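Local coordinates for protein AlyGC (Glaciecola chathamensis, PDB 5GKD) that cleaves alginate, as a polysaccharide lyase of family 6 from a marine bacterium, probably by beta-elimination in a calcium-containing active site, at residues Val434-Gly439 with Thr482-Ala487; Asn510-Gly515 with Arg544-Asn549. One frame throughout, in Å; residues are numbered along the deposited sequence.

Interaction 1: Val434-Gly439 with Thr482-Ala487; sequences VAFGSG and TLTIRA
F436 and T482 meet at about a right angle, the methyl CG2 of the threonine approaching the ring obliquely, 3.7 Å from F436 CD1. T482 has the largest area buried by this contact, because its two branches serve different partners. OG1 lies anti to the carbonyl carbon (chi1 -64°), which puts CG2 anti to the backbone N and against the phenylalanine, while OG1 and CB meet V434, whose side chain slides past in the opposite direction. The closest atoms of that pair are V434 CB and T482 OG1, 3.7 Å apart. OG1 also has a polar partner, a hydrogen bond with N510 of the next strand. The ring also meets the next two residues of the strand: its CE1 is 3.6 Å from the carbonyl oxygen of L483, which lies at the ring edge near its plane, and CD1 comes equally near T484 OG1, which approaches obliquely. R544 makes a cation-pi interaction with the same ring. V434-G439 is not a strand; it forms a type II beta turn from A435 to S438, with F436 and G437 at its central positions. No direct hydrogen bond joins the two segments; one water instead accepts from G437 N at 2.9 Å and is hydrogen-bonded to T484 OG1. The contact therefore rests on packing of the V434 and F436 side chains on two threonines, with a single water bridging the polar groups beside it.

Interaction 2: Asn510-Gly515 with Arg544-Asn549; sequences NLTLDG and RLAIKN
N510 and R544 meet near the start of two parallel strands, where the amide oxygen OD1 accepts the backbone N-H of R544 at 2.8 Å, in the carbonyl plane on a lone pair. The bond is bent, 134° at the hydrogen. The R544 chain is bent at chi3 (-79°), which sets NE, and N510 CB lies over one face of the guanidinium; a water links OD1 to R544 NE. Two neighbours steady the pair, T482 OG1 bonding N510 ND2 and the carbonyl of V434 bonding R544 NH2. An alanine in place of N510 would probably leave the R544 N-H and T482 OG1 without this amide partner and the guanidinium freer to shift. Farther along, five backbone bonds alternate between the strands, from L511 N to R544 O (3.0 Å) through to G515 N to K548 O (2.8 Å). L511 and L545 lie side by side, pointing the same way, with CD2 of the first 4.1 Å from CD1 of the second; on the opposite face T512 OG1 rests 3.5 Å from A546 CB. There the extended K548 chain reaches a water that also binds T512 OG1. Strand 482-487 flanks 510-514, and 572-578 continues the sheet beyond 543-548. Such in-register parallel pairing, with equivalent positions stacked from strand to strand, is characteristic of the right-handed parallel beta-helix of the pectate lyase-like fold.

From the N terminus, V434-G439 comes first, in the loop between strands 398-400 and 441-444. Interaction 1 closes a loop by bringing this segment against strand 482-487, across 42 residues that include helix 450-457. Interaction 2 opens only afterwards and closes a shorter loop of 28 residues between 510-515 and 544-549, so the two follow in series and neither nest nor cross. They are nevertheless adjacent, their centres about 9 Å apart, since strands 482-487 and 510-514 are neighbours in one parallel sheet, joined by backbone bonds such as that of L483 with T512. Together they tie the loop preceding strand 441-444 to three consecutive strands of the C-terminal beta-helix.

Interaction 1: Val434-Gly439 with Thr482-Ala487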
loop_
_atom_site.group_PDB
_atom_site.type_symbol
_atom_site.label_atom_id
_atom_site.label_comp_id
_atom_site.label_asym_id
_atom_site.label_seq_id
_atom_site.Cartn_x
_atom_site.Cartn_y
_atom_site.Cartn_z
ATOM N N VAL A 434 -17.917 17.084 8.407
ATOM C CA VAL A 434 -18.875 16.768 9.464
ATOM C C VAL A 434 -18.212 17.011 10.816
ATOM O O VAL A 434 -17.100 16.535 11.074
ATOM C CB VAL A 434 -19.370 15.318 9.361
ATOM C CG1 VAL A 434 -20.343 15.010 10.520
ATOM C CG2 VAL A 434 -20.048 15.066 8.034
ATOM N N ALA A 435 -18.893 17.752 11.683
ATOM C CA ALA A 435 -18.338 18.065 12.985
ATOM C C ALA A 435 -18.560 16.912 13.948
ATOM O O ALA A 435 -19.580 16.222 13.890
ATOM C CB ALA A 435 -18.977 19.333 13.547
ATOM N N PHE A 436 -17.597 16.705 14.842
ATOM C CA PHE A 436 -17.768 15.710 15.891
ATOM C C PHE A 436 -18.926 16.105 16.799
ATOM O O PHE A 436 -19.015 17.252 17.237
ATOM C CB PHE A 436 -16.491 15.574 16.712
ATOM C CG PHE A 436 -15.426 14.736 16.063
ATOM C CD1 PHE A 436 -15.621 13.383 15.839
ATOM C CD2 PHE A 436 -14.205 15.292 15.731
ATOM C CE1 PHE A 436 -14.620 12.610 15.251
ATOM C CE2 PHE A 436 -13.204 14.522 15.166
ATOM C CZ PHE A 436 -13.415 13.182 14.923
ATOM N N GLY A 437 -19.817 15.155 17.076
ATOM C CA GLY A 437 -20.909 15.432 17.986
ATOM C C GLY A 437 -21.995 16.320 17.427
ATOM O O GLY A 437 -22.807 16.845 18.195
ATOM N N SER A 438 -22.038 16.499 16.111
ATOM C CA SER A 438 -23.095 17.259 15.470
ATOM C C SER A 438 -24.341 16.425 15.228
ATOM O O SER A 438 -25.360 16.968 14.796
ATOM C CB SER A 438 -22.592 17.805 14.134
ATOM O OG SER A 438 -22.166 16.737 13.315
ATOM N N GLY A 439 -24.274 15.122 15.461
ATOM C CA GLY A 439 -25.391 14.215 15.308
ATOM C C GLY A 439 -26.124 14.000 16.614
ATOM O O GLY A 439 -26.246 14.917 17.435
ATOM N N THR A 482 -18.193 9.961 10.503
ATOM C CA THR A 482 -17.663 10.710 11.637
ATOM C C THR A 482 -18.376 10.243 12.903
ATOM O O THR A 482 -19.611 10.231 12.962
ATOM C CB THR A 482 -17.834 12.217 11.424
ATOM O OG1 THR A 482 -17.053 12.638 10.285
ATOM C CG2 THR A 482 -17.389 12.990 12.652
ATOM N N LEU A 483 -17.603 9.838 13.906
ATOM C CA LEU A 483 -18.197 9.174 15.060
ATOM C C LEU A 483 -17.399 9.479 16.315
ATOM O O LEU A 483 -16.172 9.577 16.267
ATOM C CB LEU A 483 -18.252 7.659 14.839
ATOM C CG LEU A 483 -19.390 6.893 15.500
ATOM C CD1 LEU A 483 -20.705 7.139 14.763
ATOM C CD2 LEU A 483 -19.062 5.407 15.555
ATOM N N THR A 484 -18.103 9.621 17.436
ATOM C CA THR A 484 -17.495 9.721 18.759
ATOM C C THR A 484 -17.913 8.510 19.582
ATOM O O THR A 484 -19.103 8.195 19.669
ATOM C CB THR A 484 -17.907 11.010 19.477
ATOM O OG1 THR A 484 -17.432 12.146 18.745
ATOM C CG2 THR A 484 -17.317 11.055 20.868
ATOM N N ILE A 485 -16.940 7.827 20.171
ATOM C CA ILE A 485 -17.193 6.731 21.095
ATOM C C ILE A 485 -16.850 7.228 22.498
ATOM O O ILE A 485 -15.679 7.475 22.814
ATOM C CB ILE A 485 -16.397 5.478 20.714
ATOM C CG1 ILE A 485 -16.769 5.053 19.287
ATOM C CG2 ILE A 485 -16.665 4.366 21.702
ATOM C CD1 ILE A 485 -16.152 3.778 18.838
ATOM N N ARG A 486 -17.872 7.402 23.337
ATOM C CA ARG A 486 -17.730 8.034 24.645
ATOM C C ARG A 486 -18.216 7.097 25.741
ATOM O O ARG A 486 -19.310 6.537 25.639
ATOM C CB ARG A 486 -18.520 9.345 24.701
ATOM C CG ARG A 486 -18.512 10.034 26.062
ATOM C CD ARG A 486 -19.339 11.295 26.030
ATOM N NE ARG A 486 -18.806 12.231 25.046
ATOM C CZ ARG A 486 -19.499 13.224 24.492
ATOM N NH1 ARG A 486 -20.773 13.419 24.824
ATOM N NH2 ARG A 486 -18.917 14.020 23.599
ATOM N N ALA A 487 -17.416 6.934 26.787
ATOM C CA ALA A 487 -17.865 6.184 27.954
ATOM C C ALA A 487 -18.827 7.035 28.771
ATOM O O ALA A 487 -18.573 8.218 29.011
ATOM C CB ALA A 487 -16.682 5.760 28.823
HETATM O O HOH W 1 -19.240 12.363 16.512
#

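Interaction 2: Asn510-Gly515 with Arg544-Asn549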
loop_
_atom_site.group_PDB
_atom_site.type_symbol
_atom_site.label_atom_id
_atom_site.label_comp_id
_atom_site.label_asym_id
_atom_site.label_seq_id
_atom_site.Cartn_x
_atom_site.Cartn_y
_atom_site.Cartn_z
ATOM N N ASN A 510 -13.842 9.475 10.661
ATOM C CA ASN A 510 -13.129 10.343 11.582
ATOM C C ASN A 510 -13.565 9.908 12.975
ATOM O O ASN A 510 -14.740 9.611 13.185
ATOM C CB ASN A 510 -13.428 11.842 11.339
ATOM C CG ASN A 510 -13.173 12.287 9.884
ATOM O OD1 ASN A 510 -12.036 12.464 9.477
ATOM N ND2 ASN A 510 -14.242 12.493 9.116
ATOM N N LEU A 511 -12.627 9.843 13.918
ATOM C CA LEU A 511 -12.870 9.145 15.172
ATOM C C LEU A 511 -12.464 9.991 16.370
ATOM O O LEU A 511 -11.353 10.521 16.407
ATOM C CB LEU A 511 -12.106 7.812 15.205
ATOM C CG LEU A 511 -12.187 7.019 16.517
ATOM C CD1 LEU A 511 -13.631 6.618 16.822
ATOM C CD2 LEU A 511 -11.271 5.785 16.511
ATOM N N THR A 512 -13.360 10.101 17.347
ATOM C CA THR A 512 -13.023 10.584 18.678
ATOM C C THR A 512 -13.271 9.470 19.681
ATOM O O THR A 512 -14.343 8.858 19.678
ATOM C CB THR A 512 -13.833 11.820 19.058
ATOM O OG1 THR A 512 -13.408 12.939 18.273
ATOM C CG2 THR A 512 -13.659 12.144 20.544
ATOM N N LEU A 513 -12.265 9.177 20.495
ATOM C CA LEU A 513 -12.391 8.302 21.649
ATOM C C LEU A 513 -12.302 9.164 22.899
ATOM O O LEU A 513 -11.372 9.965 23.038
ATOM C CB LEU A 513 -11.298 7.230 21.679
ATOM C CG LEU A 513 -11.211 6.237 20.525
ATOM C CD1 LEU A 513 -10.030 5.321 20.708
ATOM C CD2 LEU A 513 -12.469 5.432 20.419
ATOM N N ASP A 514 -13.255 8.988 23.807
ATOM C CA ASP A 514 -13.368 9.840 24.984
ATOM C C ASP A 514 -13.684 8.950 26.185
ATOM O O ASP A 514 -14.761 8.349 26.255
ATOM C CB ASP A 514 -14.441 10.905 24.758
ATOM C CG ASP A 514 -14.566 11.874 25.909
ATOM O OD1 ASP A 514 -13.773 11.771 26.872
ATOM O OD2 ASP A 514 -15.446 12.762 25.828
ATOM N N GLY A 515 -12.730 8.832 27.105
ATOM C CA GLY A 515 -12.971 8.118 28.341
ATOM C C GLY A 515 -13.066 6.612 28.240
ATOM O O GLY A 515 -13.625 5.981 29.125
ATOM N N ARG A 544 -9.469 12.566 10.660
ATOM C CA ARG A 544 -9.211 13.179 11.954
ATOM C C ARG A 544 -9.283 12.118 13.049
ATOM O O ARG A 544 -10.164 11.255 13.033
ATOM C CB ARG A 544 -10.230 14.297 12.249
ATOM C CG ARG A 544 -10.137 15.508 11.340
ATOM C CD ARG A 544 -11.379 16.378 11.407
ATOM N NE ARG A 544 -12.478 15.831 10.616
ATOM C CZ ARG A 544 -13.763 15.998 10.914
ATOM N NH1 ARG A 544 -14.107 16.693 11.990
ATOM N NH2 ARG A 544 -14.697 15.456 10.154
ATOM N N LEU A 545 -8.369 12.196 14.016
ATOM C CA LEU A 545 -8.347 11.274 15.146
ATOM C C LEU A 545 -8.110 12.064 16.430
ATOM O O LEU A 545 -7.089 12.745 16.555
ATOM C CB LEU A 545 -7.266 10.198 14.948
ATOM C CG LEU A 545 -6.994 9.241 16.114
ATOM C CD1 LEU A 545 -8.250 8.500 16.505
ATOM C CD2 LEU A 545 -5.878 8.271 15.765
ATOM N N ALA A 546 -9.052 11.979 17.371
ATOM C CA ALA A 546 -8.958 12.622 18.681
ATOM C C ALA A 546 -9.097 11.567 19.769
ATOM O O ALA A 546 -9.985 10.713 19.700
ATOM C CB ALA A 546 -10.035 13.698 18.862
ATOM N N ILE A 547 -8.215 11.625 20.764
ATOM C CA ILE A 547 -8.160 10.651 21.848
ATOM C C ILE A 547 -8.070 11.418 23.160
ATOM O O ILE A 547 -7.102 12.154 23.383
ATOM C CB ILE A 547 -6.968 9.697 21.686
ATOM C CG1 ILE A 547 -7.137 8.873 20.412
ATOM C CG2 ILE A 547 -6.824 8.786 22.896
ATOM C CD1 ILE A 547 -5.964 8.035 20.094
ATOM N N LYS A 548 -9.076 11.256 24.020
ATOM C CA LYS A 548 -9.202 12.048 25.244
ATOM C C LYS A 548 -9.580 11.148 26.406
ATOM O O LYS A 548 -10.470 10.309 26.272
ATOM C CB LYS A 548 -10.270 13.143 25.110
ATOM C CG LYS A 548 -10.221 13.897 23.823
ATOM C CD LYS A 548 -11.416 14.809 23.627
ATOM C CE LYS A 548 -11.256 15.554 22.300
ATOM N NZ LYS A 548 -12.366 16.496 21.999
ATOM N N ASN A 549 -8.920 11.334 27.547
ATOM C CA ASN A 549 -9.337 10.703 28.803
ATOM C C ASN A 549 -9.353 9.182 28.721
ATOM O O ASN A 549 -10.140 8.532 29.411
ATOM C CB ASN A 549 -10.722 11.198 29.235
ATOM C CG ASN A 549 -10.837 12.704 29.195
ATOM O OD1 ASN A 549 -11.683 13.252 28.494
ATOM N ND2 ASN A 549 -9.985 13.382 29.945
HETATM O O HOH W 2 -11.861 14.912 7.826
HETATM O O HOH W 3 -13.246 15.424 19.216
#